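Two-component sensor histidine kinase (PDB 3OLO) is a sensor histidine kinase whose PAS domain probably detects a signal that controls phosphoryl transfer from ATP to a histidine. Local coordinates at residues T42-L54 and R84-E96. Residues are numbered along the deposited sequence; the frame is centred on the assembly and turned at random. Where two conformers were deposited one is given.
Sequences TCRMTEYSREQLL and RYRSQSGRIFLVE
Glu47 reaches across from the end of helix 40-46 to the type I turn Ser87-Gly90, and three donors converge on its OE1. Ser89 OG meets it on the syn side at 2.6 Å, the backbone N of Ser89 on the anti side, and Ser87 OG from above the carboxylate plane, 51° out of it. Glu47 OE2 forms a salt bridge with Arg91 NE at 3.0 Å, the two planes standing 73° apart. With an alanine here, both serine hydroxyls would probably lose the acceptor OE1 and Arg91 its carboxylate mate, leaving the turn held mainly by Gln88.

Gln88 N donates to Thr46 O (2.8 Å). Its CG, anti to the backbone N, carries the side chain across the face of Tyr48 towards Gln52: CB makes a CH-pi contact 3.5 Å from the ring centroid, and the amide stacks 28° from the ring plane. Gln88 NE2 donates to Glu47 O and Gln52 OE1, while Gln88 OE1 accepts from Gln52 NE2 at 3.1 Å. Gln52 is itself positioned by a capping box with Ser49.

On the sheet side, selenomethionine Met45 places CE at the Tyr85 ring edge and CG against Phe93. The PAS-fold helices 40-46 and 50-53 thus meet the hairpin of strands 78-86 and 92-104, Met45 also touching Ala25 and Val114.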
loop_
_atom_site.group_PDB
_atom_site.type_symbol
_atom_site.label_atom_id
_atom_site.label_comp_id
_atom_site.label_asym_id
_atom_site.label_seq_id
_atom_site.Cartn_x
_atom_site.Cartn_y
_atom_site.Cartn_z
ATOM N N THR A 42 -4.274 -5.946 7.876
ATOM C CA THR A 42 -5.065 -5.467 9.011
ATOM C C THR A 42 -6.076 -6.511 9.519
ATOM O O THR A 42 -6.263 -6.666 10.720
ATOM C CB THR A 42 -5.832 -4.178 8.651
ATOM O OG1 THR A 42 -4.903 -3.114 8.452
ATOM C CG2 THR A 42 -6.789 -3.782 9.776
ATOM N N CYS A 43 -6.741 -7.210 8.607
ATOM C CA CYS A 43 -7.637 -8.289 9.011
ATOM C C CYS A 43 -6.847 -9.358 9.762
ATOM O O CYS A 43 -7.259 -9.802 10.826
ATOM C CB CYS A 43 -8.347 -8.872 7.794
ATOM S SG CYS A 43 -9.225 -7.599 6.861
ATOM N N ARG A 44 -5.684 -9.734 9.240
ATOM C CA ARG A 44 -4.864 -10.737 9.902
ATOM C C ARG A 44 -4.448 -10.301 11.313
ATOM O O ARG A 44 -4.512 -11.081 12.260
ATOM C CB ARG A 44 -3.614 -11.053 9.078
ATOM C CG ARG A 44 -2.707 -12.075 9.775
ATOM C CD ARG A 44 -1.242 -11.949 9.394
ATOM N NE ARG A 44 -0.398 -12.584 10.412
ATOM C CZ ARG A 44 0.124 -11.964 11.473
ATOM N NH1 ARG A 44 -0.083 -10.658 11.679
ATOM N NH2 ARG A 44 0.870 -12.655 12.331
HETATM N N MSE A 45 -4.018 -9.055 11.456
HETATM C CA MSE A 45 -3.481 -8.584 12.729
HETATM C C MSE A 45 -4.568 -8.476 13.797
HETATM O O MSE A 45 -4.385 -8.885 14.949
HETATM C CB MSE A 45 -2.822 -7.218 12.545
HETATM C CG MSE A 45 -2.313 -6.610 13.832
HETATM SE SE MSE A 45 -1.538 -4.818 13.531
HETATM C CE MSE A 45 -3.132 -3.856 13.039
ATOM N N THR A 46 -5.697 -7.906 13.418
ATOM C CA THR A 46 -6.785 -7.700 14.361
ATOM C C THR A 46 -7.637 -8.969 14.516
ATOM O O THR A 46 -8.387 -9.098 15.478
ATOM C CB THR A 46 -7.703 -6.588 13.879
ATOM O OG1 THR A 46 -8.345 -7.013 12.665
ATOM C CG2 THR A 46 -6.918 -5.310 13.624
ATOM N N GLU A 47 -7.529 -9.874 13.542
ATOM C CA GLU A 47 -8.214 -11.174 13.544
ATOM C C GLU A 47 -9.704 -11.058 13.291
ATOM O O GLU A 47 -10.446 -12.003 13.509
ATOM C CB GLU A 47 -7.944 -11.951 14.839
ATOM C CG GLU A 47 -6.461 -12.096 15.097
ATOM C CD GLU A 47 -6.154 -12.975 16.265
ATOM O OE1 GLU A 47 -6.755 -12.756 17.338
ATOM O OE2 GLU A 47 -5.310 -13.883 16.109
ATOM N N TYR A 48 -10.123 -9.898 12.802
ATOM C CA TYR A 48 -11.495 -9.696 12.370
ATOM C C TYR A 48 -11.586 -9.798 10.861
ATOM O O TYR A 48 -10.639 -9.491 10.155
ATOM C CB TYR A 48 -11.975 -8.323 12.799
ATOM C CG TYR A 48 -12.199 -8.213 14.276
ATOM C CD1 TYR A 48 -13.406 -8.597 14.838
ATOM C CD2 TYR A 48 -11.205 -7.715 15.109
ATOM C CE1 TYR A 48 -13.616 -8.498 16.193
ATOM C CE2 TYR A 48 -11.406 -7.609 16.459
ATOM C CZ TYR A 48 -12.613 -8.007 16.995
ATOM O OH TYR A 48 -12.800 -7.900 18.327
ATOM N N SER A 49 -12.734 -10.238 10.371
ATOM C CA SER A 49 -12.946 -10.321 8.942
ATOM C C SER A 49 -13.141 -8.908 8.425
ATOM O O SER A 49 -13.407 -7.984 9.201
ATOM C CB SER A 49 -14.186 -11.155 8.637
ATOM O OG SER A 49 -15.353 -10.389 8.882
ATOM N N ARG A 50 -13.013 -8.739 7.117
ATOM C CA ARG A 50 -13.122 -7.421 6.522
ATOM C C ARG A 50 -14.517 -6.882 6.768
ATOM O O ARG A 50 -14.684 -5.724 7.098
ATOM C CB ARG A 50 -12.840 -7.457 5.022
ATOM C CG ARG A 50 -13.168 -6.127 4.324
ATOM C CD ARG A 50 -12.583 -6.012 2.919
ATOM N NE ARG A 50 -11.149 -5.740 2.932
ATOM C CZ ARG A 50 -10.203 -6.652 2.731
ATOM N NH1 ARG A 50 -10.522 -7.918 2.502
ATOM N NH2 ARG A 50 -8.930 -6.294 2.753
ATOM N N GLU A 51 -15.522 -7.732 6.616
ATOM C CA GLU A 51 -16.894 -7.294 6.775
ATOM C C GLU A 51 -17.167 -6.893 8.226
ATOM O O GLU A 51 -17.987 -6.013 8.484
ATOM C CB GLU A 51 -17.862 -8.390 6.327
ATOM C CG GLU A 51 -17.697 -8.809 4.867
ATOM C CD GLU A 51 -18.188 -7.754 3.884
ATOM O OE1 GLU A 51 -19.344 -7.866 3.412
ATOM O OE2 GLU A 51 -17.416 -6.819 3.571
ATOM N N GLN A 52 -16.483 -7.531 9.172
ATOM C CA GLN A 52 -16.628 -7.162 10.580
ATOM C C GLN A 52 -16.002 -5.798 10.831
ATOM O O GLN A 52 -16.612 -4.934 11.453
ATOM C CB GLN A 52 -15.962 -8.188 11.494
ATOM C CG GLN A 52 -16.759 -9.450 11.711
ATOM C CD GLN A 52 -16.042 -10.429 12.604
ATOM O OE1 GLN A 52 -15.032 -11.009 12.214
ATOM N NE2 GLN A 52 -16.564 -10.632 13.811
ATOM N N LEU A 53 -14.785 -5.607 10.331
ATOM C CA LEU A 53 -14.052 -4.361 10.546
ATOM C C LEU A 53 -14.775 -3.167 9.941
ATOM O O LEU A 53 -14.686 -2.066 10.461
ATOM C CB LEU A 53 -12.627 -4.459 9.980
ATOM C CG LEU A 53 -11.650 -5.297 10.826
ATOM C CD1 LEU A 53 -10.363 -5.629 10.070
ATOM C CD2 LEU A 53 -11.319 -4.589 12.133
ATOM N N LEU A 54 -15.517 -3.382 8.862
ATOM C CA LEU A 54 -16.126 -2.256 8.148
ATOM C C LEU A 54 -17.433 -1.814 8.794
ATOM O O LEU A 54 -18.142 -0.958 8.265
ATOM C CB LEU A 54 -16.327 -2.589 6.661
ATOM C CG LEU A 54 -15.011 -2.676 5.863
ATOM C CD1 LEU A 54 -15.257 -3.040 4.392
ATOM C CD2 LEU A 54 -14.214 -1.370 5.962
ATOM N N ARG A 84 -1.950 -0.131 22.512
ATOM C CA ARG A 84 -2.204 -1.571 22.567
ATOM C C ARG A 84 -3.469 -1.876 21.793
ATOM O O ARG A 84 -4.452 -1.149 21.906
ATOM C CB ARG A 84 -2.379 -2.042 24.013
ATOM C CG ARG A 84 -1.158 -1.809 24.898
ATOM C CD ARG A 84 -1.402 -2.310 26.305
ATOM N NE ARG A 84 -2.422 -1.526 26.992
ATOM C CZ ARG A 84 -3.171 -1.978 27.997
ATOM N NH1 ARG A 84 -3.032 -3.225 28.442
ATOM N NH2 ARG A 84 -4.072 -1.182 28.554
ATOM N N TYR A 85 -3.432 -2.935 20.995
ATOM C CA TYR A 85 -4.619 -3.445 20.325
ATOM C C TYR A 85 -5.092 -4.751 20.948
ATOM O O TYR A 85 -4.283 -5.537 21.442
ATOM C CB TYR A 85 -4.306 -3.736 18.860
ATOM C CG TYR A 85 -4.284 -2.535 17.938
ATOM C CD1 TYR A 85 -4.402 -1.236 18.422
ATOM C CD2 TYR A 85 -4.163 -2.711 16.568
ATOM C CE1 TYR A 85 -4.383 -0.139 17.554
ATOM C CE2 TYR A 85 -4.154 -1.632 15.699
ATOM C CZ TYR A 85 -4.267 -0.350 16.195
ATOM O OH TYR A 85 -4.248 0.719 15.317
ATOM N N ARG A 86 -6.403 -4.977 20.930
ATOM C CA ARG A 86 -6.955 -6.274 21.287
ATOM C C ARG A 86 -7.556 -6.903 20.049
ATOM O O ARG A 86 -8.366 -6.284 19.357
ATOM C CB ARG A 86 -8.026 -6.167 22.367
ATOM C CG ARG A 86 -8.652 -7.516 22.698
ATOM C CD ARG A 86 -9.822 -7.392 23.650
ATOM N NE ARG A 86 -9.418 -6.867 24.950
ATOM C CZ ARG A 86 -9.795 -5.692 25.446
ATOM N NH1 ARG A 86 -10.606 -4.896 24.758
ATOM N NH2 ARG A 86 -9.371 -5.319 26.648
ATOM N N SER A 87 -7.153 -8.137 19.775
ATOM C CA SER A 87 -7.599 -8.832 18.581
ATOM C C SER A 87 -8.869 -9.602 18.904
ATOM O O SER A 87 -9.246 -9.731 20.067
ATOM C CB SER A 87 -6.522 -9.784 18.084
ATOM O OG SER A 87 -6.307 -10.825 19.014
ATOM N N GLN A 88 -9.517 -10.125 17.874
ATOM C CA GLN A 88 -10.766 -10.828 18.072
ATOM C C GLN A 88 -10.621 -12.025 19.024
ATOM O O GLN A 88 -11.524 -12.301 19.811
ATOM C CB GLN A 88 -11.361 -11.273 16.742
ATOM C CG GLN A 88 -12.643 -12.064 16.974
ATOM C CD GLN A 88 -13.594 -12.028 15.811
ATOM O OE1 GLN A 88 -14.795 -11.882 16.000
ATOM N NE2 GLN A 88 -13.069 -12.176 14.595
ATOM N N SER A 89 -9.495 -12.733 18.981
ATOM C CA SER A 89 -9.319 -13.861 19.899
ATOM C C SER A 89 -8.807 -13.429 21.279
ATOM O O SER A 89 -8.457 -14.262 22.114
ATOM C CB SER A 89 -8.388 -14.905 19.293
ATOM O OG SER A 89 -7.061 -14.434 19.252
ATOM N N GLY A 90 -8.758 -12.126 21.514
ATOM C CA GLY A 90 -8.408 -11.610 22.824
ATOM C C GLY A 90 -6.921 -11.410 23.046
ATOM O O GLY A 90 -6.487 -11.275 24.181
ATOM N N ARG A 91 -6.126 -11.394 21.983
ATOM C CA ARG A 91 -4.710 -11.085 22.143
ATOM C C ARG A 91 -4.583 -9.595 22.401
ATOM O O ARG A 91 -5.248 -8.787 21.752
ATOM C CB ARG A 91 -3.901 -11.466 20.904
ATOM C CG ARG A 91 -4.046 -12.920 20.468
ATOM C CD ARG A 91 -3.481 -13.115 19.055
ATOM N NE ARG A 91 -3.689 -14.464 18.525
ATOM C CZ ARG A 91 -2.858 -15.482 18.722
ATOM N NH1 ARG A 91 -1.765 -15.319 19.456
ATOM N NH2 ARG A 91 -3.122 -16.672 18.199
ATOM N N ILE A 92 -3.749 -9.241 23.372
ATOM C CA ILE A 92 -3.391 -7.855 23.622
ATOM C C ILE A 92 -1.937 -7.677 23.205
ATOM O O ILE A 92 -1.060 -8.391 23.688
ATOM C CB ILE A 92 -3.501 -7.503 25.113
ATOM C CG1 ILE A 92 -4.885 -7.877 25.666
ATOM C CG2 ILE A 92 -3.196 -6.023 25.330
ATOM C CD1 ILE A 92 -6.002 -6.967 25.223
ATOM N N PHE A 93 -1.671 -6.733 22.313
ATOM C CA PHE A 93 -0.308 -6.526 21.844
ATOM C C PHE A 93 -0.017 -5.048 21.575
ATOM O O PHE A 93 -0.914 -4.277 21.228
ATOM C CB PHE A 93 -0.038 -7.380 20.593
ATOM C CG PHE A 93 -1.059 -7.204 19.495
ATOM C CD1 PHE A 93 -2.282 -7.860 19.554
ATOM C CD2 PHE A 93 -0.789 -6.390 18.398
ATOM C CE1 PHE A 93 -3.220 -7.709 18.550
ATOM C CE2 PHE A 93 -1.718 -6.235 17.386
ATOM C CZ PHE A 93 -2.939 -6.892 17.456
ATOM N N LEU A 94 1.241 -4.660 21.753
ATOM C CA LEU A 94 1.668 -3.299 21.461
ATOM C C LEU A 94 1.869 -3.113 19.961
ATOM O O LEU A 94 2.417 -3.987 19.290
ATOM C CB LEU A 94 2.970 -3.006 22.186
ATOM C CG LEU A 94 3.439 -1.558 22.193
ATOM C CD1 LEU A 94 2.453 -0.670 22.941
ATOM C CD2 LEU A 94 4.820 -1.487 22.820
ATOM N N VAL A 95 1.411 -1.976 19.446
ATOM C CA VAL A 95 1.642 -1.586 18.058
ATOM C C VAL A 95 2.126 -0.136 17.986
ATOM O O VAL A 95 2.052 0.611 18.962
ATOM C CB VAL A 95 0.359 -1.701 17.205
ATOM C CG1 VAL A 95 -0.205 -3.107 17.265
ATOM C CG2 VAL A 95 -0.691 -0.710 17.679
ATOM N N GLU A 96 2.617 0.241 16.813
ATOM C CA GLU A 96 3.004 1.611 16.515
ATOM C C GLU A 96 2.172 2.054 15.320
ATOM O O GLU A 96 2.262 1.464 14.241
ATOM C CB GLU A 96 4.502 1.675 16.203
ATOM C CG GLU A 96 4.991 3.001 15.656
ATOM C CD GLU A 96 6.493 2.990 15.390
ATOM O OE1 GLU A 96 6.890 2.783 14.229
ATOM O OE2 GLU A 96 7.283 3.181 16.335
HETATM O O HOH W 1 -5.844 -17.009 17.312
HETATM O O HOH W 2 -11.180 -6.145 19.761
#